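PDB 1V3W: ferripyochelin binding protein from Pyrococcus horikoshii, which belongs to the gamma-class carbonic anhydrases, which hydrate carbon dioxide to bicarbonate with a metal ion, and binds zinc and calcium. Local coordinates for the interface of chains A and B. Sequence-based numbering; all coordinates share one arbitrary frame. Chains: chain A/B, ferripyochelin binding protein.

Contact 1: the interface of chains A and B. Residues chain A 44, 65; chain B 38-39, 59-60, 82, 159.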
loop_
_atom_site.group_PDB
_atom_site.type_symbol
_atom_site.label_atom_id
_atom_site.label_comp_id
_atom_site.label_asym_id
_atom_site.label_seq_id
_atom_site.Cartn_x
_atom_site.Cartn_y
_atom_site.Cartn_z
ATOM N N ARG A 44 -8.796 10.443 3.224
ATOM C CA ARG A 44 -10.250 10.410 3.147
ATOM C C ARG A 44 -10.919 10.997 4.385
ATOM O O ARG A 44 -11.068 10.329 5.404
ATOM C CB ARG A 44 -10.713 8.966 2.897
ATOM C CG ARG A 44 -12.213 8.802 2.671
ATOM C CD ARG A 44 -12.517 7.659 1.687
ATOM N NE ARG A 44 -12.001 6.362 2.121
ATOM C CZ ARG A 44 -12.650 5.517 2.919
ATOM N NH1 ARG A 44 -13.854 5.823 3.384
ATOM N NH2 ARG A 44 -12.095 4.357 3.247
ATOM N N HIS A 65 -7.197 7.680 7.342
ATOM C CA HIS A 65 -8.635 7.661 7.539
ATOM C C HIS A 65 -8.925 7.858 9.020
ATOM O O HIS A 65 -8.007 8.066 9.817
ATOM C CB HIS A 65 -9.219 6.332 7.060
ATOM C CG HIS A 65 -10.702 6.365 6.858
ATOM N ND1 HIS A 65 -11.524 5.315 7.203
ATOM C CD2 HIS A 65 -11.508 7.324 6.345
ATOM C CE1 HIS A 65 -12.776 5.627 6.913
ATOM N NE2 HIS A 65 -12.793 6.840 6.392
ATOM N N TRP B 38 -12.820 1.620 -2.755
ATOM C CA TRP B 38 -12.316 2.944 -2.443
ATOM C C TRP B 38 -11.090 3.433 -3.205
ATOM O O TRP B 38 -10.452 2.672 -3.926
ATOM C CB TRP B 38 -12.148 3.009 -0.921
ATOM C CG TRP B 38 -13.478 2.727 -0.265
ATOM C CD1 TRP B 38 -14.001 1.502 0.053
ATOM C CD2 TRP B 38 -14.522 3.683 -0.026
ATOM N NE1 TRP B 38 -15.308 1.639 0.471
ATOM C CE2 TRP B 38 -15.644 2.959 0.442
ATOM C CE3 TRP B 38 -14.606 5.072 -0.145
ATOM C CZ2 TRP B 38 -16.855 3.597 0.760
ATOM C CZ3 TRP B 38 -15.806 5.698 0.172
ATOM C CH2 TRP B 38 -16.913 4.958 0.630
ATOM N N PRO B 39 -10.761 4.731 -3.074
ATOM C CA PRO B 39 -9.611 5.304 -3.776
ATOM C C PRO B 39 -8.321 4.502 -3.767
ATOM O O PRO B 39 -7.882 4.026 -2.725
ATOM C CB PRO B 39 -9.429 6.656 -3.092
ATOM C CG PRO B 39 -10.823 7.036 -2.733
ATOM C CD PRO B 39 -11.391 5.739 -2.201
ATOM N N GLN B 59 -11.145 -1.351 0.812
ATOM C CA GLN B 59 -10.631 -0.034 1.144
ATOM C C GLN B 59 -9.457 0.545 0.362
ATOM O O GLN B 59 -8.898 -0.094 -0.531
ATOM C CB GLN B 59 -10.389 0.010 2.655
ATOM C CG GLN B 59 -11.718 -0.098 3.415
ATOM C CD GLN B 59 -11.566 -0.285 4.910
ATOM O OE1 GLN B 59 -10.522 0.014 5.488
ATOM N NE2 GLN B 59 -12.625 -0.770 5.551
ATOM N N ASP B 60 -9.112 1.784 0.698
ATOM C CA ASP B 60 -8.056 2.522 0.012
ATOM C C ASP B 60 -6.720 1.807 -0.067
ATOM O O ASP B 60 -6.256 1.221 0.906
ATOM C CB ASP B 60 -7.836 3.882 0.684
ATOM C CG ASP B 60 -9.108 4.456 1.273
ATOM O OD1 ASP B 60 -9.692 5.383 0.674
ATOM O OD2 ASP B 60 -9.522 3.967 2.342
ATOM N N HIS B 82 -7.710 -0.910 4.769
ATOM C CA HIS B 82 -6.801 -0.061 4.025
ATOM C C HIS B 82 -5.443 -0.725 3.855
ATOM O O HIS B 82 -4.896 -1.285 4.806
ATOM C CB HIS B 82 -6.545 1.253 4.777
ATOM C CG HIS B 82 -7.775 1.922 5.301
ATOM N ND1 HIS B 82 -8.551 2.768 4.538
ATOM C CD2 HIS B 82 -8.346 1.893 6.528
ATOM C CE1 HIS B 82 -9.545 3.233 5.274
ATOM N NE2 HIS B 82 -9.444 2.718 6.486
ATOM N N TYR B 159 -19.808 0.978 6.241
ATOM C CA TYR B 159 -19.345 1.225 4.886
ATOM C C TYR B 159 -20.436 1.260 3.837
ATOM O O TYR B 159 -20.327 1.989 2.848
ATOM C CB TYR B 159 -18.284 0.207 4.493
ATOM C CG TYR B 159 -16.912 0.761 4.709
ATOM C CD1 TYR B 159 -16.279 0.648 5.942
ATOM C CD2 TYR B 159 -16.291 1.505 3.708
ATOM C CE1 TYR B 159 -15.058 1.273 6.178
ATOM C CE2 TYR B 159 -15.081 2.134 3.931
ATOM C CZ TYR B 159 -14.470 2.016 5.165
ATOM O OH TYR B 159 -13.280 2.668 5.370
#
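A:Arg44 reaches into chain B with CG anti to its backbone N (chi1 -175°) and bends at chi2 and chi3, which presents the NE/NH2 side of its guanidinium to B:Asp60. This is the subunit boundary of a gamma-class carbonic anhydrase, a left-handed beta-helix whose zinc site is built by histidines of neighbouring chains. A:Arg44 grips the B:Asp60 carboxylate side-on, one nitrogen to each oxygen. A:Arg44 NE donates to B:Asp60 OD1 at 2.9 Å. A:Arg44 NH2 donates to B:Asp60 OD2 at 2.8 Å and almost straight, 171° at the hydrogen. Both oxygens use their syn lone pairs, and the two planes are nearly coplanar. A:Arg44 NH2 also donates to the phenol oxygen B:Tyr159 OH at 3.0 Å, with the oxygen close to the guanidinium plane. The tyrosine ring is turned steeply against that plane. The B:Trp38 indole stacks on one guanidinium face, its CE3 3.7 Å from A:Arg44 CZ. NH1 lies over the six-membered ring and NH2 over the five-membered ring, a cation-pi contact. A:His65 NE2, of the same chain, lies over the opposite face, toward its rim. Behind the salt bridge, B:His82 ND1 donates to B:Asp60 OD2 at 2.7 Å, on the anti side of that oxygen. OD2 thus accepts from both chains. The bond to B:His82 is bent, but it would help set the turn of the ring. A:His65 and B:His82, both zinc ligands of this protein, meet edge-to-face with ring planes 60° apart. A:His65 ND1 is 3.4 Å from B:His82 NE2. B:Gln59 OE1 sits over the centre of the B:His82 ring.

Contact 2: the interface of chains A and B. Residues chain A 24, 26, 42, 44; chain B 22, 39, 60, 166, 170.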
loop_
_atom_site.group_PDB
_atom_site.type_symbol
_atom_site.label_atom_id
_atom_site.label_comp_id
_atom_site.label_asym_id
_atom_site.label_seq_id
_atom_site.Cartn_x
_atom_site.Cartn_y
_atom_site.Cartn_z
ATOM N N VAL A 24 -5.270 11.536 -3.583
ATOM C CA VAL A 24 -6.711 11.719 -3.454
ATOM C C VAL A 24 -7.005 12.333 -2.095
ATOM O O VAL A 24 -6.714 11.737 -1.054
ATOM C CB VAL A 24 -7.468 10.377 -3.585
ATOM C CG1 VAL A 24 -8.960 10.596 -3.389
ATOM C CG2 VAL A 24 -7.217 9.776 -4.957
ATOM N N ILE A 26 -10.126 13.968 0.054
ATOM C CA ILE A 26 -11.580 14.078 0.108
ATOM C C ILE A 26 -12.142 14.655 1.401
ATOM O O ILE A 26 -11.770 14.243 2.496
ATOM C CB ILE A 26 -12.231 12.685 -0.063
ATOM C CG1 ILE A 26 -11.757 12.035 -1.363
ATOM C CG2 ILE A 26 -13.749 12.807 -0.051
ATOM C CD1 ILE A 26 -11.965 10.536 -1.385
ATOM N N VAL A 42 -3.836 8.657 -0.095
ATOM C CA VAL A 42 -5.261 8.921 0.063
ATOM C C VAL A 42 -5.575 9.474 1.445
ATOM O O VAL A 42 -5.262 8.846 2.454
ATOM C CB VAL A 42 -6.110 7.633 -0.137
ATOM C CG1 VAL A 42 -7.591 7.951 0.046
ATOM C CG2 VAL A 42 -5.859 7.047 -1.526
ATOM N N ARG A 44 -8.796 10.443 3.224
ATOM C CA ARG A 44 -10.250 10.410 3.147
ATOM C C ARG A 44 -10.919 10.997 4.385
ATOM O O ARG A 44 -11.068 10.329 5.404
ATOM C CB ARG A 44 -10.713 8.966 2.897
ATOM C CG ARG A 44 -12.213 8.802 2.671
ATOM C CD ARG A 44 -12.517 7.659 1.687
ATOM N NE ARG A 44 -12.001 6.362 2.121
ATOM C CZ ARG A 44 -12.650 5.517 2.919
ATOM N NH1 ARG A 44 -13.854 5.823 3.384
ATOM N NH2 ARG A 44 -12.095 4.357 3.247
ATOM N N ASN B 22 -10.989 6.689 -8.682
ATOM C CA ASN B 22 -9.556 6.523 -8.500
ATOM C C ASN B 22 -9.190 5.088 -8.168
ATOM O O ASN B 22 -8.037 4.783 -7.886
ATOM C CB ASN B 22 -9.057 7.467 -7.410
ATOM C CG ASN B 22 -9.282 8.909 -7.770
ATOM O OD1 ASN B 22 -8.538 9.488 -8.564
ATOM N ND2 ASN B 22 -10.335 9.493 -7.220
ATOM N N PRO B 39 -10.761 4.731 -3.074
ATOM C CA PRO B 39 -9.611 5.304 -3.776
ATOM C C PRO B 39 -8.321 4.502 -3.767
ATOM O O PRO B 39 -7.882 4.026 -2.725
ATOM C CB PRO B 39 -9.429 6.656 -3.092
ATOM C CG PRO B 39 -10.823 7.036 -2.733
ATOM C CD PRO B 39 -11.391 5.739 -2.201
ATOM N N ASP B 60 -9.112 1.784 0.698
ATOM C CA ASP B 60 -8.056 2.522 0.012
ATOM C C ASP B 60 -6.720 1.807 -0.067
ATOM O O ASP B 60 -6.256 1.221 0.906
ATOM C CB ASP B 60 -7.836 3.882 0.684
ATOM C CG ASP B 60 -9.108 4.456 1.273
ATOM O OD1 ASP B 60 -9.692 5.383 0.674
ATOM O OD2 ASP B 60 -9.522 3.967 2.342
ATOM N N HIS B 166 -21.047 8.812 -0.546
ATOM C CA HIS B 166 -20.121 9.202 -1.604
ATOM C C HIS B 166 -20.816 9.209 -2.961
ATOM O O HIS B 166 -20.595 10.103 -3.773
ATOM C CB HIS B 166 -18.923 8.248 -1.643
ATOM C CG HIS B 166 -17.889 8.537 -0.602
ATOM N ND1 HIS B 166 -16.685 9.140 -0.896
ATOM C CD2 HIS B 166 -17.882 8.313 0.734
ATOM C CE1 HIS B 166 -15.980 9.273 0.213
ATOM N NE2 HIS B 166 -16.684 8.780 1.217
ATOM N N ARG B 170 -20.297 13.202 -3.418
ATOM C CA ARG B 170 -18.933 13.499 -3.848
ATOM C C ARG B 170 -18.940 14.510 -4.987
ATOM O O ARG B 170 -19.794 14.453 -5.873
ATOM C CB ARG B 170 -18.222 12.222 -4.308
ATOM C CG ARG B 170 -17.599 11.401 -3.187
ATOM C CD ARG B 170 -16.269 11.993 -2.721
ATOM N NE ARG B 170 -15.190 11.784 -3.687
ATOM C CZ ARG B 170 -14.599 10.615 -3.921
ATOM N NH1 ARG B 170 -14.971 9.525 -3.261
ATOM N NH2 ARG B 170 -13.632 10.531 -4.824
#
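A:Val24, A:Ile26 and A:Val42 have extended strand backbones and face B:Asn22, B:Pro39 and B:Arg170 across the boundary. Strands 24-26 and 42-45 of chain A belong to its left-handed beta-helix, the fold of gamma-class carbonic anhydrases. B:Asn22 and B:Pro39 come from loops of chain B, while B:His166 lies on helix 146-169 and B:Arg170 on strand 170-172. B:Pro39 places its ring among the three aliphatic side chains. B:Pro39 CB is 3.9 Å from A:Val42 CG1, and B:Pro39 CG is as near to A:Ile26 CD1. A:Val24 CG1 also reaches CB of the proline, the two side chains crossing at about a right angle. This methyl is anti to the valine N (chi1 178°), which leaves CG2 to point toward B:Asn22. A:Val24 CG2 meets the carboxamide carbon CG of B:Asn22 at 3.6 Å, the two side chains arriving from opposite directions. A:Val42 CG1 also packs beside the carboxylate of B:Asp60, 3.4 Å from B:Asp60 OD1, on the flank of the salt bridge that B:Asp60 makes with A:Arg44. At the other end, A:Ile26 puts its CD1 methyl over the centre of the B:Arg170 guanidinium, 3.7 Å from B:Arg170 CZ. A:Ile26 CG2 lies alongside B:Arg170 CD at 3.8 Å. B:Arg170 bends at chi2 and chi3 and turns NH1 toward B:His166. B:Arg170 NH1 donates to the imidazole nitrogen B:His166 ND1 at 2.9 Å and 157° at the hydrogen, near the plane of both groups. This bond within chain B should steady the guanidinium whose face the isoleucine covers. B:His166 CE1 makes a looser contact with the aliphatic A:Arg44 CD at 4.1 Å.

The C-alpha centres of contact 1 and contact 2 lie about 7 Å apart. The contacts share A:Arg44, B:Pro39 and B:Asp60, and both use strand 42-45 of chain A and helix 146-169 of chain B. They are neighbouring parts of one continuous interface. Contact 1 is the polar, metal-site part; contact 2 extends it with mostly apolar packing along the beta-helix. Chains A and B are not related by an exact two-fold axis, in line with the three-subunit deposited assembly and the trimers typical of gamma-class carbonic anhydrases. The packing in contact 2 may thus help align the histidines that adjacent subunits contribute.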